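Local coordinates for protein RNA polymerase sigma factor (Bartonella quintana, PDB 5UXX) that probably directs RNA polymerase to selected promoters as an ECF-subfamily sigma-70 factor, binding DNA to start transcription, at residues 18-23 with 61-66. Numbering follows the deposited sequence.
Sequences ALRAFA and LFTILR
Helices 7-26 and 57-81 run in broadly the same direction where L19 meets F62 and A23 meets L65, the short segments 18-23 and 61-66 inclined at 31° with their axes 10.5 Å apart. At that spacing side chains must bridge the gap, and two phenylalanines and two leucines, F22, F62, L19 and L65, do most of it. F22 and F62 form an offset stack, centroids 4.5 Å apart and planes 22° from parallel, in which the CD2-CE2 side of F62 lies over one face of F22; F62 CE2 comes to 3.4 Å from F22 CG. The two rings reach the overlap by different first torsions: F22 holds CG anti to its nitrogen (chi1 -178°), whereas CG of F62 stands anti to its carbonyl carbon and the ring swings back toward the partner helix. There its CZ lies 3.6 Å from the carbonyl O of A18. Beside the F62 ring, CD1 of L19 fits between F62 and L65, 3.7 Å from F62 CD1 and equally far from L65 CD1. L65 divides its methyls, CD1 meeting L19 and the CB of A23 while CD2 touches F22 CD2 at 3.7 Å. No hydrogen bond links the segments; this is apolar core of sigma-70 region 2. Helix 33-46 packs on A23, L61 and L65, helix 115-125 and an aromatic side chain of a second protein pack on F22 and F62, and R66 salt-bridges E119 of helix 115-125.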
loop_
_atom_site.group_PDB
_atom_site.type_symbol
_atom_site.label_atom_id
_atom_site.label_comp_id
_atom_site.label_asym_id
_atom_site.label_seq_id
_atom_site.Cartn_x
_atom_site.Cartn_y
_atom_site.Cartn_z
ATOM N N ALA A 18 -6.259 0.956 -5.828
ATOM C CA ALA A 18 -5.897 1.046 -4.418
ATOM C C ALA A 18 -4.669 0.194 -4.130
ATOM O O ALA A 18 -3.840 0.543 -3.288
ATOM C CB ALA A 18 -7.061 0.618 -3.539
ATOM N N LEU A 19 -4.565 -0.931 -4.831
ATOM C CA LEU A 19 -3.423 -1.825 -4.699
ATOM C C LEU A 19 -2.134 -1.124 -5.121
ATOM O O LEU A 19 -1.092 -1.281 -4.485
ATOM C CB LEU A 19 -3.637 -3.088 -5.535
ATOM C CG LEU A 19 -2.629 -4.219 -5.341
ATOM C CD1 LEU A 19 -2.735 -4.795 -3.936
ATOM C CD2 LEU A 19 -2.832 -5.303 -6.387
ATOM N N ARG A 20 -2.217 -0.350 -6.200
ATOM C CA ARG A 20 -1.074 0.407 -6.694
ATOM C C ARG A 20 -0.681 1.516 -5.722
ATOM O O ARG A 20 0.504 1.758 -5.490
ATOM C CB ARG A 20 -1.380 0.999 -8.072
ATOM C CG ARG A 20 -0.285 1.900 -8.619
ATOM C CD ARG A 20 -0.629 2.406 -10.010
ATOM N NE ARG A 20 0.278 3.461 -10.451
ATOM C CZ ARG A 20 0.110 4.751 -10.180
ATOM N NH1 ARG A 20 -0.934 5.151 -9.469
ATOM N NH2 ARG A 20 0.988 5.642 -10.621
ATOM N N ALA A 21 -1.682 2.187 -5.160
ATOM C CA ALA A 21 -1.448 3.250 -4.186
ATOM C C ALA A 21 -0.772 2.701 -2.935
ATOM O O ALA A 21 0.057 3.371 -2.319
ATOM C CB ALA A 21 -2.756 3.938 -3.824
ATOM N N PHE A 22 -1.139 1.479 -2.566
ATOM C CA PHE A 22 -0.549 0.805 -1.418
ATOM C C PHE A 22 0.927 0.514 -1.659
ATOM O O PHE A 22 1.758 0.694 -0.769
ATOM C CB PHE A 22 -1.305 -0.491 -1.114
ATOM C CG PHE A 22 -0.797 -1.225 0.094
ATOM C CD1 PHE A 22 -0.704 -0.589 1.321
ATOM C CD2 PHE A 22 -0.427 -2.558 0.006
ATOM C CE1 PHE A 22 -0.241 -1.264 2.435
ATOM C CE2 PHE A 22 0.036 -3.240 1.117
ATOM C CZ PHE A 22 0.128 -2.591 2.334
ATOM N N ALA A 23 1.244 0.065 -2.870
ATOM C CA ALA A 23 2.616 -0.256 -3.241
ATOM C C ALA A 23 3.503 0.986 -3.228
ATOM O O ALA A 23 4.634 0.945 -2.744
ATOM C CB ALA A 23 2.653 -0.915 -4.609
ATOM N N LEU A 61 -5.514 -9.517 -1.296
ATOM C CA LEU A 61 -4.611 -8.981 -2.308
ATOM C C LEU A 61 -3.490 -8.157 -1.681
ATOM O O LEU A 61 -2.331 -8.266 -2.083
ATOM C CB LEU A 61 -5.388 -8.130 -3.314
ATOM C CG LEU A 61 -6.342 -8.902 -4.228
ATOM C CD1 LEU A 61 -7.232 -7.954 -5.013
ATOM C CD2 LEU A 61 -5.560 -9.802 -5.167
ATOM N N PHE A 62 -3.842 -7.332 -0.699
ATOM C CA PHE A 62 -2.867 -6.497 -0.006
ATOM C C PHE A 62 -1.840 -7.344 0.740
ATOM O O PHE A 62 -0.672 -6.972 0.836
ATOM C CB PHE A 62 -3.566 -5.545 0.967
ATOM C CG PHE A 62 -4.034 -4.260 0.337
ATOM C CD1 PHE A 62 -4.762 -4.269 -0.842
ATOM C CD2 PHE A 62 -3.748 -3.041 0.932
ATOM C CE1 PHE A 62 -5.193 -3.087 -1.418
ATOM C CE2 PHE A 62 -4.178 -1.856 0.362
ATOM C CZ PHE A 62 -4.900 -1.879 -0.814
ATOM N N THR A 63 -2.287 -8.480 1.265
ATOM C CA THR A 63 -1.407 -9.403 1.971
ATOM C C THR A 63 -0.323 -9.948 1.044
ATOM O O THR A 63 0.844 -10.046 1.427
ATOM C CB THR A 63 -2.194 -10.581 2.578
ATOM O OG1 THR A 63 -3.224 -10.077 3.437
ATOM C CG2 THR A 63 -1.270 -11.488 3.379
ATOM N N ILE A 64 -0.717 -10.302 -0.176
ATOM C CA ILE A 64 0.227 -10.810 -1.165
ATOM C C ILE A 64 1.274 -9.757 -1.525
ATOM O O ILE A 64 2.469 -10.053 -1.573
ATOM C CB ILE A 64 -0.495 -11.266 -2.447
ATOM C CG1 ILE A 64 -1.416 -12.451 -2.144
ATOM C CG2 ILE A 64 0.510 -11.635 -3.528
ATOM C CD1 ILE A 64 -2.251 -12.894 -3.327
ATOM N N LEU A 65 0.822 -8.529 -1.758
ATOM C CA LEU A 65 1.723 -7.437 -2.112
ATOM C C LEU A 65 2.654 -7.099 -0.952
ATOM O O LEU A 65 3.854 -6.908 -1.150
ATOM C CB LEU A 65 0.931 -6.194 -2.535
ATOM C CG LEU A 65 1.728 -5.058 -3.188
ATOM C CD1 LEU A 65 0.912 -4.389 -4.280
ATOM C CD2 LEU A 65 2.175 -4.027 -2.161
ATOM N N ARG A 66 2.093 -7.015 0.251
ATOM C CA ARG A 66 2.878 -6.733 1.448
ATOM C C ARG A 66 4.003 -7.743 1.648
ATOM O O ARG A 66 5.147 -7.368 1.904
ATOM C CB ARG A 66 1.979 -6.725 2.687
ATOM C CG ARG A 66 2.745 -6.946 3.978
ATOM C CD ARG A 66 1.892 -7.592 5.052
ATOM N NE ARG A 66 2.719 -8.238 6.069
ATOM C CZ ARG A 66 3.202 -7.624 7.145
ATOM N NH1 ARG A 66 2.944 -6.342 7.353
ATOM N NH2 ARG A 66 3.946 -8.294 8.014
#